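Local coordinates for extracellular solute-binding protein, family 7 (Colwellia psychrerythraea, PDB 4PET) that binds pyruvate together with a calcium ion and probably hands it to a TRAP transporter in the bacterial periplasm, at residues 33-38 and 46-51; 52-57 and 262-267; 117-122 and 341-346; 176-181 and 316-321; 184-189 and 304-309. All coordinates share one frame; numbering follows the deposited sequence.

Contact 1 (33-38 and 46-51); sequences LAETWG and DATKNM
Leu33 overlaps the helix at two places, its CD2 methyl resting on Thr48 CG2 and its CD1 methyl meeting CE of the selenomethionine at Met51. The setting is a beta-alpha-beta unit, strand 29-35, helix 44-58 and strand 63-68, and it illustrates how a helix is laid on a sheet: the two short axes lie 10.5 Å apart and run nearly antiparallel, at 168°. The two apolar contacts differ in character. CD2 of Leu33 lies 4.0 Å from Thr48 CG2, whereas Leu33 CD1 and Met51 CE come tip to tip at 3.5 Å, tighter than ordinary van der Waals contact.

Two residues further along the strand, at Glu35, the chemistry turns polar. CG of Glu35 sits between the backbone N and the carbonyl carbon (chi1 62°), and the chain then runs out straight, which carries OE1 to 2.7 Å from Thr48 OG1. The threonine has a single proton, and Gly45 O one turn back competes for it. The other carboxylate oxygen, OE2, is hydrogen-bonded to Ser69 OG. With an alanine here the carboxylate is gone, and Thr48 OG1 and Ser69 OG would probably each lose a buried mate across the gap opened between strand and helix. Ile67 of the adjoining strand touches both Glu35 and Thr48, closing the site from that side. A water joins the group: it donates to Thr48 OG1 at 2.9 Å and accepts from Lys49 NZ at 2.8 Å.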
# COMPACT_ATOMS: atom_id res chain seq x y z
N LEU A 33 7.89 19.24 -16.33
CA LEU A 33 8.19 17.85 -15.98
C LEU A 33 8.25 17.08 -17.30
O LEU A 33 7.36 17.21 -18.14
CB LEU A 33 7.16 17.28 -15.01
CG LEU A 33 7.33 15.78 -14.67
CD1 LEU A 33 6.66 15.50 -13.32
CD2 LEU A 33 6.76 14.82 -15.73
N ALA A 34 9.34 16.32 -17.50
CA ALA A 34 9.41 15.40 -18.65
C ALA A 34 9.08 13.99 -18.20
O ALA A 34 9.73 13.45 -17.31
CB ALA A 34 10.78 15.41 -19.28
N GLU A 35 8.12 13.36 -18.85
CA GLU A 35 7.77 11.97 -18.51
C GLU A 35 8.09 11.03 -19.68
O GLU A 35 7.98 11.41 -20.82
CB GLU A 35 6.32 11.87 -18.05
CG GLU A 35 5.22 12.26 -19.08
CD GLU A 35 3.81 12.12 -18.49
OE1 GLU A 35 3.72 11.77 -17.29
OE2 GLU A 35 2.81 12.35 -19.22
N THR A 36 8.47 9.79 -19.36
CA THR A 36 8.77 8.78 -20.35
C THR A 36 7.56 8.45 -21.22
O THR A 36 7.71 8.16 -22.40
CB THR A 36 9.26 7.50 -19.67
OG1 THR A 36 10.55 7.73 -19.10
CG2 THR A 36 9.32 6.30 -20.70
N TRP A 37 6.36 8.51 -20.64
CA TRP A 37 5.19 7.93 -21.28
C TRP A 37 4.67 8.84 -22.36
O TRP A 37 4.92 10.03 -22.32
CB TRP A 37 4.09 7.67 -20.23
CG TRP A 37 4.68 7.61 -18.87
CD1 TRP A 37 4.52 8.51 -17.88
CD2 TRP A 37 5.59 6.62 -18.37
NE1 TRP A 37 5.24 8.14 -16.79
CE2 TRP A 37 5.92 6.99 -17.06
CE3 TRP A 37 6.15 5.47 -18.91
CZ2 TRP A 37 6.80 6.25 -16.27
CZ3 TRP A 37 7.03 4.74 -18.13
CH2 TRP A 37 7.34 5.12 -16.82
N GLY A 38 3.96 8.26 -23.34
CA GLY A 38 3.23 9.02 -24.33
C GLY A 38 2.12 9.83 -23.68
O GLY A 38 1.86 9.71 -22.49
N ASP A 46 -1.53 9.60 -15.16
CA ASP A 46 -2.44 10.15 -14.13
C ASP A 46 -1.64 10.59 -12.88
O ASP A 46 -1.94 11.63 -12.28
CB ASP A 46 -3.55 9.14 -13.75
CG ASP A 46 -4.55 8.91 -14.87
OD1 ASP A 46 -4.90 9.86 -15.59
OD2 ASP A 46 -4.94 7.75 -15.09
N ALA A 47 -0.60 9.84 -12.53
CA ALA A 47 0.21 10.19 -11.34
C ALA A 47 0.90 11.55 -11.47
O ALA A 47 0.98 12.29 -10.50
CB ALA A 47 1.25 9.11 -11.06
N THR A 48 1.43 11.84 -12.65
CA THR A 48 2.04 13.14 -12.92
C THR A 48 1.01 14.28 -12.91
O THR A 48 1.22 15.33 -12.30
CB THR A 48 2.85 13.11 -14.26
OG1 THR A 48 2.05 12.61 -15.34
CG2 THR A 48 4.10 12.24 -14.13
N LYS A 49 -0.10 14.07 -13.59
CA LYS A 49 -1.15 15.08 -13.64
C LYS A 49 -1.68 15.33 -12.22
O LYS A 49 -1.85 16.45 -11.81
CB LYS A 49 -2.27 14.62 -14.57
CG LYS A 49 -1.97 14.70 -16.05
CD LYS A 49 -3.16 14.07 -16.87
CE LYS A 49 -2.89 13.90 -18.36
NZ LYS A 49 -1.79 12.93 -18.71
N ASN A 50 -1.99 14.25 -11.50
CA ASN A 50 -2.46 14.32 -10.12
C ASN A 50 -1.46 15.10 -9.26
O ASN A 50 -1.85 15.95 -8.45
CB ASN A 50 -2.65 12.90 -9.56
CG ASN A 50 -3.81 12.16 -10.20
OD1 ASN A 50 -4.62 12.75 -10.93
ND2 ASN A 50 -3.92 10.86 -9.91
N MSE A 51 -0.18 14.84 -9.45
CA MSE A 51 0.86 15.49 -8.67
C MSE A 51 0.84 16.98 -8.98
O MSE A 51 0.71 17.83 -8.09
CB MSE A 51 2.21 14.84 -8.96
CG MSE A 51 3.37 15.41 -8.14
SE MSE A 51 4.07 17.12 -8.88
CE MSE A 51 4.71 16.53 -10.64
O HOH W 1 0.83 13.18 -17.89

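Contact 2 (52-57 and 262-267)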
# COMPACT_ATOMS: atom_id res chain seq x y z
N ALA A 52 0.89 17.31 -10.27
CA ALA A 52 0.88 18.70 -10.71
C ALA A 52 -0.35 19.47 -10.26
O ALA A 52 -0.26 20.67 -9.96
CB ALA A 52 0.98 18.75 -12.22
N LYS A 53 -1.52 18.83 -10.28
CA LYS A 53 -2.73 19.50 -9.86
C LYS A 53 -2.68 19.78 -8.35
O LYS A 53 -3.00 20.87 -7.91
CB LYS A 53 -3.98 18.67 -10.22
CG LYS A 53 -5.26 19.36 -9.85
CD LYS A 53 -6.45 18.69 -10.54
CE LYS A 53 -7.78 19.37 -10.20
NZ LYS A 53 -8.90 18.63 -10.85
N MSE A 54 -2.24 18.79 -7.58
CA MSE A 54 -2.17 18.94 -6.14
C MSE A 54 -1.23 20.08 -5.78
O MSE A 54 -1.51 20.84 -4.87
CB MSE A 54 -1.63 17.67 -5.49
CG MSE A 54 -2.60 16.58 -5.40
SE MSE A 54 -1.78 15.22 -4.38
CE MSE A 54 -1.02 14.12 -5.71
N VAL A 55 -0.10 20.18 -6.50
CA VAL A 55 0.87 21.23 -6.25
C VAL A 55 0.29 22.62 -6.58
O VAL A 55 0.42 23.57 -5.82
CB VAL A 55 2.17 21.03 -7.05
CG1 VAL A 55 3.02 22.28 -6.97
CG2 VAL A 55 2.93 19.82 -6.53
N LYS A 56 -0.36 22.74 -7.73
CA LYS A 56 -0.99 23.98 -8.13
C LYS A 56 -2.02 24.44 -7.11
O LYS A 56 -2.00 25.60 -6.67
CB LYS A 56 -1.63 23.81 -9.51
CG LYS A 56 -2.30 25.07 -10.08
CD LYS A 56 -2.81 24.81 -11.50
CE LYS A 56 -3.28 26.11 -12.17
NZ LYS A 56 -4.51 26.64 -11.53
N GLU A 57 -2.88 23.52 -6.68
CA GLU A 57 -3.93 23.88 -5.73
C GLU A 57 -3.40 24.20 -4.33
O GLU A 57 -3.77 25.22 -3.74
CB GLU A 57 -4.95 22.72 -5.67
CG GLU A 57 -5.70 22.58 -6.99
CD GLU A 57 -6.64 21.38 -7.07
OE1 GLU A 57 -6.47 20.42 -6.30
OE2 GLU A 57 -7.53 21.40 -7.93
N THR A 262 7.18 17.79 -2.22
CA THR A 262 7.52 16.43 -1.78
C THR A 262 6.31 15.67 -1.25
O THR A 262 6.16 14.46 -1.48
CB THR A 262 8.68 16.42 -0.77
OG1 THR A 262 8.33 17.20 0.36
CG2 THR A 262 9.89 17.03 -1.39
N VAL A 263 5.40 16.36 -0.55
CA VAL A 263 4.19 15.67 -0.09
C VAL A 263 3.28 15.34 -1.29
O VAL A 263 2.68 14.25 -1.33
CB VAL A 263 3.43 16.47 1.01
CG1 VAL A 263 2.11 15.77 1.37
CG2 VAL A 263 4.27 16.60 2.32
N ALA A 264 3.18 16.24 -2.29
CA ALA A 264 2.36 15.92 -3.49
C ALA A 264 2.88 14.67 -4.20
O ALA A 264 2.10 13.85 -4.67
CB ALA A 264 2.31 17.08 -4.46
N MSE A 265 4.21 14.53 -4.29
CA MSE A 265 4.79 13.38 -4.99
C MSE A 265 4.51 12.11 -4.19
O MSE A 265 4.20 11.07 -4.78
CB MSE A 265 6.30 13.54 -5.23
CG MSE A 265 6.68 14.61 -6.22
SE MSE A 265 8.59 14.61 -6.52
CE MSE A 265 9.16 15.28 -4.81
N LYS A 266 4.62 12.18 -2.87
CA LYS A 266 4.30 11.01 -2.03
C LYS A 266 2.82 10.56 -2.20
O LYS A 266 2.53 9.38 -2.39
CB LYS A 266 4.60 11.32 -0.56
CG LYS A 266 3.97 10.31 0.40
CD LYS A 266 4.42 10.59 1.80
CE LYS A 266 5.89 10.31 2.00
NZ LYS A 266 6.30 10.56 3.42
N ALA A 267 1.91 11.51 -2.08
CA ALA A 267 0.48 11.23 -2.21
C ALA A 267 0.18 10.68 -3.60
O ALA A 267 -0.51 9.68 -3.72
CB ALA A 267 -0.32 12.48 -1.96
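Across this contact the carbonyl oxygen of Ala264 is met by the end of Met54, a selenomethionine, in packing and not in a polar bond: CE is 3.3 Å from Ala264 O and SE 4.1 Å from the same oxygen. The chain gets there because CG stands beside the backbone N, anti to the carbonyl carbon (chi1 -77°), and bends at its last torsion. Met54 SE also rests on Ala267, 3.9 Å from its CB. Ala264 is held from a second direction as well, its CB pressed to 3.5 Å from Val55 CG2, a tight carbon pair.

Two alanines one turn apart give the selenomethionine a shallow surface, and CA of Met54 comes to 6.1 Å from CA of Ala264. The same surface continues into the dimer, where Met54 and Ala267 both pack on Val263 of the second subunit, while Lys266 forms a salt bridge with Asp271 of that subunit. Val55 also reaches Leu63 and Ile65 of strand 63-68. The short axes pass 9.0 Å apart at 146°, the close, roughly antiparallel packing of two helices over small residues, here beside a subunit interface.

Contact 3 (117-122 and 341-346); sequences ASEQHA and AWTNLS
The carboxylate of Glu119 is a flat group approached at its rim: Thr343 OG1 donates to OE1 on the anti side, 20° out of the carboxylate plane, over 2.6 Å. In this TRAP solute-binding fold the contact ties helix 117-126, at its first turn, to the long C-terminal helix 323-353. OE2 of Glu119 makes a salt bridge with Arg340 and accepts from the backbone N of Ile116, just before the helix. The His121 ring, which takes no part in the pair itself, has Ala117 O above one face near the rim and meets Tyr270 edge-to-face.

The contact is a polar pair almost alone, with two touching residues, both buried. Glu119 is extended beyond CG, so its end comes across to the other helix although its CB does not point there; the two side chains meet at about a right angle. Arg340 and the nearby helix start would probably favour the charged form of the glutamate. A leucine in its place has no oxygen to offer, and Thr343 OG1 would probably lose its acceptor while the Arg340 charge lost its mate. Trp342 and His121 also pack on the second subunit, against Ser280 and Ser274 of that chain respectively, so the pair lies close to the dimer interface. Thr343 OG1 has a further partner in a water, which donates to it at 3.0 Å and lies 3.2 Å from Ser118 OG.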
# COMPACT_ATOMS: atom_id res chain seq x y z
N ALA A 117 4.71 -4.82 -3.16
CA ALA A 117 4.62 -3.37 -3.03
C ALA A 117 4.55 -2.90 -1.57
O ALA A 117 5.22 -1.94 -1.19
CB ALA A 117 3.43 -2.82 -3.82
N SER A 118 3.72 -3.56 -0.77
CA SER A 118 3.51 -3.09 0.59
C SER A 118 4.82 -3.22 1.37
O SER A 118 5.14 -2.40 2.22
CB SER A 118 2.41 -3.88 1.26
OG SER A 118 2.81 -5.24 1.36
N GLU A 119 5.58 -4.26 1.07
CA GLU A 119 6.90 -4.47 1.68
C GLU A 119 7.89 -3.41 1.25
O GLU A 119 8.66 -2.87 2.06
CB GLU A 119 7.43 -5.85 1.31
CG GLU A 119 6.54 -6.99 1.80
CD GLU A 119 7.01 -8.35 1.38
OE1 GLU A 119 6.71 -9.32 2.10
OE2 GLU A 119 7.65 -8.46 0.32
N GLN A 120 7.90 -3.11 -0.04
CA GLN A 120 8.88 -2.18 -0.58
C GLN A 120 8.63 -0.77 -0.05
O GLN A 120 9.57 -0.02 0.21
CB GLN A 120 8.87 -2.22 -2.10
CG GLN A 120 10.02 -1.46 -2.72
CD GLN A 120 9.78 -1.27 -4.20
OE1 GLN A 120 8.68 -0.88 -4.61
NE2 GLN A 120 10.77 -1.58 -5.00
N HIS A 121 7.37 -0.43 0.23
CA HIS A 121 7.10 0.87 0.81
C HIS A 121 7.67 0.98 2.24
O HIS A 121 8.23 2.00 2.60
CB HIS A 121 5.61 1.14 0.79
CG HIS A 121 5.08 1.36 -0.60
ND1 HIS A 121 3.75 1.22 -0.92
CD2 HIS A 121 5.71 1.73 -1.74
CE1 HIS A 121 3.59 1.49 -2.21
NE2 HIS A 121 4.76 1.80 -2.72
N ALA A 122 7.55 -0.08 3.02
CA ALA A 122 8.15 -0.16 4.33
C ALA A 122 9.65 0.02 4.18
O ALA A 122 10.31 0.75 4.97
CB ALA A 122 7.85 -1.50 4.97
N ALA A 341 8.57 -12.47 6.48
CA ALA A 341 8.06 -13.34 7.54
C ALA A 341 6.70 -12.81 8.02
O ALA A 341 5.77 -13.58 8.29
CB ALA A 341 9.08 -13.42 8.68
N TRP A 342 6.57 -11.49 8.11
CA TRP A 342 5.32 -10.89 8.57
C TRP A 342 4.22 -10.98 7.51
O TRP A 342 3.05 -11.20 7.82
CB TRP A 342 5.54 -9.41 8.93
CG TRP A 342 4.24 -8.65 9.12
CD1 TRP A 342 3.84 -7.53 8.44
CD2 TRP A 342 3.17 -8.98 10.02
NE1 TRP A 342 2.60 -7.15 8.87
CE2 TRP A 342 2.16 -8.02 9.84
CE3 TRP A 342 2.99 -9.98 10.97
CZ2 TRP A 342 0.98 -8.03 10.58
CZ3 TRP A 342 1.81 -10.00 11.71
CH2 TRP A 342 0.82 -9.04 11.51
N THR A 343 4.60 -10.73 6.27
CA THR A 343 3.69 -10.91 5.15
C THR A 343 3.11 -12.32 5.13
O THR A 343 1.93 -12.49 4.90
CB THR A 343 4.44 -10.65 3.83
OG1 THR A 343 4.74 -9.25 3.72
CG2 THR A 343 3.62 -11.13 2.63
N ASN A 344 3.98 -13.31 5.34
CA ASN A 344 3.60 -14.71 5.36
C ASN A 344 2.67 -15.04 6.52
O ASN A 344 1.75 -15.82 6.39
CB ASN A 344 4.84 -15.61 5.49
CG ASN A 344 5.61 -15.77 4.18
OD1 ASN A 344 5.11 -15.46 3.11
ND2 ASN A 344 6.83 -16.27 4.27
N LEU A 345 2.96 -14.47 7.69
CA LEU A 345 2.16 -14.76 8.87
C LEU A 345 0.80 -14.07 8.77
O LEU A 345 -0.18 -14.51 9.37
CB LEU A 345 2.89 -14.27 10.12
CG LEU A 345 2.20 -14.56 11.46
CD1 LEU A 345 2.06 -16.07 11.69
CD2 LEU A 345 2.99 -13.87 12.58
N SER A 346 0.74 -12.98 8.00
CA SER A 346 -0.42 -12.10 8.03
C SER A 346 -1.21 -12.25 6.71
O SER A 346 -2.04 -13.15 6.59
CB SER A 346 0.01 -10.65 8.31
OG SER A 346 0.93 -10.15 7.30
O HOH W 2 2.16 -7.85 3.06

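Contact 4 (176-181 and 316-321); sequences PGFAGE and EEFAAK. With PYR (pyruvic acid), chain D.
In segment 316-321 it is Phe318 that meets the helix after Pro176, and the meeting is aromatic. Phe178 turns its edge to the face of the Phe318 ring, a T-shaped pair with centroids 5.4 Å apart and planes at 76°. The touching atom is Phe178 CE1, 3.9 Å from Phe318 CD1 and set toward the rim of that ring, not over its middle. CG of Phe178 lies anti to its own backbone N (chi1 -161°), which swings the ring toward Phe318; Leu314 and Leu315, a turn earlier on the same helix, and Met106 pack around it.

At the far edge of the Phe318 ring stands Glu181, whose OE1 lies near the ring plane, 4.2 Å from Phe318 CZ, with carboxylate and ring almost perpendicular. The stronger bond of this glutamate is the salt bridge from OE2 to Lys99, an amine that also donates to Gly177 O. Further along the segment comes Lys321, whose extended chain brings NZ 3.7 Å above the centre of the Phe318 ring, on the face opposite Phe178; it also makes a cation-pi contact with Phe103.

The other end of segment 176-181 looks into the ligand pocket: Pro176 CG lies 3.3 Å from atom O of pyruvate; the ligand is also hydrogen-bonded by Tyr97, Gln153 and Arg174. The chemistry is consistent with a ring oriented partly by electrostatics: an ammonium group over one face, an aromatic edge on the other and a carboxylate by the rim would probably all favour its present orientation.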
# COMPACT_ATOMS: atom_id res chain seq x y z
N PRO A 176 13.08 -4.85 -18.98
CA PRO A 176 14.09 -3.97 -18.36
C PRO A 176 14.72 -4.53 -17.09
O PRO A 176 14.42 -5.66 -16.62
CB PRO A 176 13.28 -2.72 -18.04
CG PRO A 176 11.88 -3.29 -17.67
CD PRO A 176 11.72 -4.55 -18.48
N GLY A 177 15.61 -3.72 -16.53
CA GLY A 177 16.11 -3.93 -15.19
C GLY A 177 16.88 -5.21 -15.05
O GLY A 177 17.46 -5.78 -16.01
N PHE A 178 16.90 -5.67 -13.81
CA PHE A 178 17.73 -6.78 -13.44
C PHE A 178 17.27 -8.09 -14.09
O PHE A 178 18.10 -8.95 -14.39
CB PHE A 178 17.80 -6.92 -11.92
CG PHE A 178 18.97 -7.74 -11.47
CD1 PHE A 178 20.26 -7.24 -11.57
CD2 PHE A 178 18.80 -9.02 -11.00
CE1 PHE A 178 21.35 -8.01 -11.17
CE2 PHE A 178 19.88 -9.77 -10.59
CZ PHE A 178 21.15 -9.28 -10.69
N ALA A 179 15.96 -8.24 -14.31
CA ALA A 179 15.47 -9.45 -14.99
C ALA A 179 16.09 -9.57 -16.40
O ALA A 179 16.36 -10.67 -16.89
CB ALA A 179 13.94 -9.47 -15.05
N GLY A 180 16.31 -8.44 -17.05
CA GLY A 180 16.94 -8.45 -18.37
C GLY A 180 18.32 -9.06 -18.31
O GLY A 180 18.71 -9.87 -19.16
N GLU A 181 19.06 -8.70 -17.27
CA GLU A 181 20.39 -9.24 -17.06
C GLU A 181 20.33 -10.74 -16.77
O GLU A 181 21.20 -11.51 -17.19
CB GLU A 181 21.10 -8.52 -15.90
CG GLU A 181 21.11 -7.02 -16.03
CD GLU A 181 21.96 -6.56 -17.18
OE1 GLU A 181 23.19 -6.82 -17.14
OE2 GLU A 181 21.40 -5.98 -18.14
N GLU A 316 25.20 -12.20 -6.62
CA GLU A 316 26.46 -12.44 -5.97
C GLU A 316 27.62 -11.75 -6.73
O GLU A 316 28.54 -11.20 -6.12
CB GLU A 316 26.63 -13.95 -5.90
CG GLU A 316 27.97 -14.46 -5.50
CD GLU A 316 27.93 -15.96 -5.25
OE1 GLU A 316 26.85 -16.48 -4.86
OE2 GLU A 316 28.98 -16.61 -5.46
N GLU A 317 27.53 -11.78 -8.06
CA GLU A 317 28.53 -11.18 -8.94
C GLU A 317 28.47 -9.65 -8.89
O GLU A 317 29.51 -8.99 -8.80
CB GLU A 317 28.25 -11.69 -10.36
CG GLU A 317 29.11 -11.13 -11.47
CD GLU A 317 28.78 -11.78 -12.83
OE1 GLU A 317 28.32 -12.96 -12.84
OE2 GLU A 317 28.97 -11.12 -13.87
N PHE A 318 27.26 -9.09 -8.94
CA PHE A 318 27.10 -7.64 -8.85
C PHE A 318 27.58 -7.13 -7.49
O PHE A 318 28.30 -6.14 -7.41
CB PHE A 318 25.65 -7.18 -9.13
CG PHE A 318 25.36 -6.94 -10.61
CD1 PHE A 318 25.19 -8.00 -11.49
CD2 PHE A 318 25.27 -5.65 -11.11
CE1 PHE A 318 24.95 -7.77 -12.85
CE2 PHE A 318 25.03 -5.42 -12.48
CZ PHE A 318 24.88 -6.48 -13.33
N ALA A 319 27.19 -7.82 -6.42
CA ALA A 319 27.59 -7.40 -5.08
C ALA A 319 29.12 -7.29 -4.93
O ALA A 319 29.62 -6.39 -4.27
CB ALA A 319 27.02 -8.35 -4.06
N ALA A 320 29.86 -8.19 -5.57
CA ALA A 320 31.32 -8.25 -5.37
C ALA A 320 32.08 -7.17 -6.12
O ALA A 320 33.20 -6.83 -5.74
CB ALA A 320 31.84 -9.60 -5.78
N LYS A 321 31.50 -6.62 -7.18
CA LYS A 321 32.25 -5.68 -7.98
C LYS A 321 32.10 -4.22 -7.53
O LYS A 321 32.76 -3.34 -8.05
CB LYS A 321 31.92 -5.82 -9.47
CG LYS A 321 30.46 -5.78 -9.82
CD LYS A 321 30.31 -6.03 -11.30
CE LYS A 321 28.91 -5.72 -11.81
NZ LYS A 321 28.67 -6.44 -13.10
C PYR D . 8.46 -1.24 -17.44
O PYR D . 8.64 -2.47 -17.84
OXT PYR D . 9.09 -0.31 -18.10
CA PYR D . 7.56 -0.94 -16.40
O3 PYR D . 7.10 -1.87 -15.61
CB PYR D . 7.05 0.46 -16.19

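Contact 5 (184-189 and 304-309); sequences AKLGAK and MEAIVQ
Leu186 carries the whole contact, dividing its two methyls between adjacent residues of helix 301-321. Leu186 CD1 lies 3.7 Å from Ile307 CG1, the two side chains crossing at about a right angle. The same Leu186 CD1 stands 4.0 Å from Ala306 O, and Leu186 CD2 reaches Ala306 CB more loosely at 4.3 Å. Ile307 points its CB away from this segment, yet with CG1 beside the backbone N (chi1 -66°) the near flank of CG1 faces the leucine methyl.

What positions Leu186 is the end of its own helix. It is the first residue to leave helical backbone angles, and Gly187 follows with a positive phi of 102° as the C-prime residue of a Schellman motif: Gly187 N bonds to Ala184 O at 2.9 Å, and Ala188 N to Leu183 O. Beyond this shell, Lys185 forms a salt bridge with Glu313, and Ala310 adds to the leucine's packing from one turn up.

After the turn the chain enters strand 189-191, outermost in its sheet and paired in parallel with strand 172-174; helix 177-185, which joins the two strands in a beta-alpha-beta crossover, packs against helix 301-321.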
# COMPACT_ATOMS: atom_id res chain seq x y z
N ALA A 184 19.52 -12.66 -19.97
CA ALA A 184 20.72 -12.62 -20.82
C ALA A 184 21.72 -13.70 -20.38
O ALA A 184 22.38 -14.35 -21.21
CB ALA A 184 21.38 -11.27 -20.77
N LYS A 185 21.80 -13.93 -19.07
CA LYS A 185 22.74 -14.92 -18.56
C LYS A 185 22.32 -16.29 -19.06
O LYS A 185 23.16 -17.18 -19.25
CB LYS A 185 22.80 -14.89 -17.02
CG LYS A 185 23.76 -15.92 -16.41
CD LYS A 185 23.67 -15.92 -14.86
CE LYS A 185 24.90 -15.39 -14.20
NZ LYS A 185 26.08 -16.25 -14.50
N LEU A 186 21.02 -16.45 -19.32
CA LEU A 186 20.49 -17.69 -19.86
C LEU A 186 20.38 -17.70 -21.40
O LEU A 186 19.79 -18.59 -21.98
CB LEU A 186 19.12 -17.99 -19.23
CG LEU A 186 19.16 -18.28 -17.73
CD1 LEU A 186 17.76 -18.37 -17.15
CD2 LEU A 186 19.93 -19.57 -17.47
N GLY A 187 20.95 -16.71 -22.07
CA GLY A 187 21.01 -16.75 -23.51
C GLY A 187 19.99 -15.90 -24.24
O GLY A 187 20.05 -15.80 -25.46
N ALA A 188 19.06 -15.30 -23.52
CA ALA A 188 18.12 -14.37 -24.13
C ALA A 188 18.80 -13.07 -24.58
O ALA A 188 19.95 -12.79 -24.20
CB ALA A 188 16.94 -14.07 -23.17
N LYS A 189 18.07 -12.31 -25.40
CA LYS A 189 18.54 -11.03 -25.91
C LYS A 189 17.57 -9.94 -25.48
O LYS A 189 16.63 -9.61 -26.18
CB LYS A 189 18.73 -11.05 -27.43
CG LYS A 189 19.70 -12.15 -27.86
CD LYS A 189 20.28 -11.94 -29.24
CE LYS A 189 19.24 -11.81 -30.27
NZ LYS A 189 19.78 -12.14 -31.62
N MSE A 304 11.94 -22.10 -14.34
CA MSE A 304 11.98 -21.24 -13.17
C MSE A 304 13.19 -21.57 -12.28
O MSE A 304 13.83 -20.67 -11.75
CB MSE A 304 10.63 -21.31 -12.40
CG MSE A 304 10.42 -20.11 -11.47
SE MSE A 304 10.59 -18.35 -12.33
CE MSE A 304 9.54 -18.76 -13.76
N GLU A 305 13.56 -22.84 -12.16
CA GLU A 305 14.72 -23.17 -11.34
C GLU A 305 16.00 -22.54 -11.91
O GLU A 305 16.80 -21.99 -11.16
CB GLU A 305 14.91 -24.67 -11.21
CG GLU A 305 13.90 -25.34 -10.31
CD GLU A 305 14.20 -25.13 -8.84
OE1 GLU A 305 14.93 -24.16 -8.49
OE2 GLU A 305 13.69 -25.93 -8.03
N ALA A 306 16.19 -22.64 -13.22
CA ALA A 306 17.33 -21.99 -13.88
C ALA A 306 17.33 -20.47 -13.70
O ALA A 306 18.39 -19.85 -13.52
CB ALA A 306 17.36 -22.34 -15.35
N ILE A 307 16.16 -19.86 -13.76
CA ILE A 307 16.08 -18.42 -13.60
C ILE A 307 16.40 -17.98 -12.16
O ILE A 307 17.07 -16.96 -11.97
CB ILE A 307 14.68 -17.89 -14.01
CG1 ILE A 307 14.44 -18.10 -15.51
CG2 ILE A 307 14.55 -16.42 -13.72
CD1 ILE A 307 13.02 -17.70 -15.92
N VAL A 308 15.93 -18.73 -11.17
CA VAL A 308 16.21 -18.42 -9.76
C VAL A 308 17.72 -18.49 -9.52
O VAL A 308 18.32 -17.62 -8.86
CB VAL A 308 15.51 -19.42 -8.80
CG1 VAL A 308 16.08 -19.31 -7.40
CG2 VAL A 308 14.00 -19.21 -8.79
N GLN A 309 18.33 -19.52 -10.09
CA GLN A 309 19.76 -19.76 -9.94
C GLN A 309 20.56 -18.64 -10.60
O GLN A 309 21.55 -18.19 -10.05
CB GLN A 309 20.12 -21.12 -10.55
CG GLN A 309 21.60 -21.45 -10.51
CD GLN A 309 21.93 -22.85 -11.00
OE1 GLN A 309 22.04 -23.78 -10.20
NE2 GLN A 309 22.10 -23.01 -12.31

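Overall arrangement
From the N terminus, contact 1 closes first, a short loop within a beta-alpha-beta unit of the five-stranded sheet. Helix 44-58 then runs straight on into contact 2, whose loop reaches forward over 200 residues to helix 255-290. That loop crosses those of contacts 3, 4 and 5, which open inside it and close beyond it. These three are nested: contact 5 lies within contact 4, and contact 4 within contact 3. Contacts 4 and 5 join the same two helices, 177-185 and 301-321, beside the six-stranded sheet and across the centre of the chain from contacts 1 and 2. Contact 3 brings the C-terminal helix back to helix 117-126; like contact 2, it touches the second subunit.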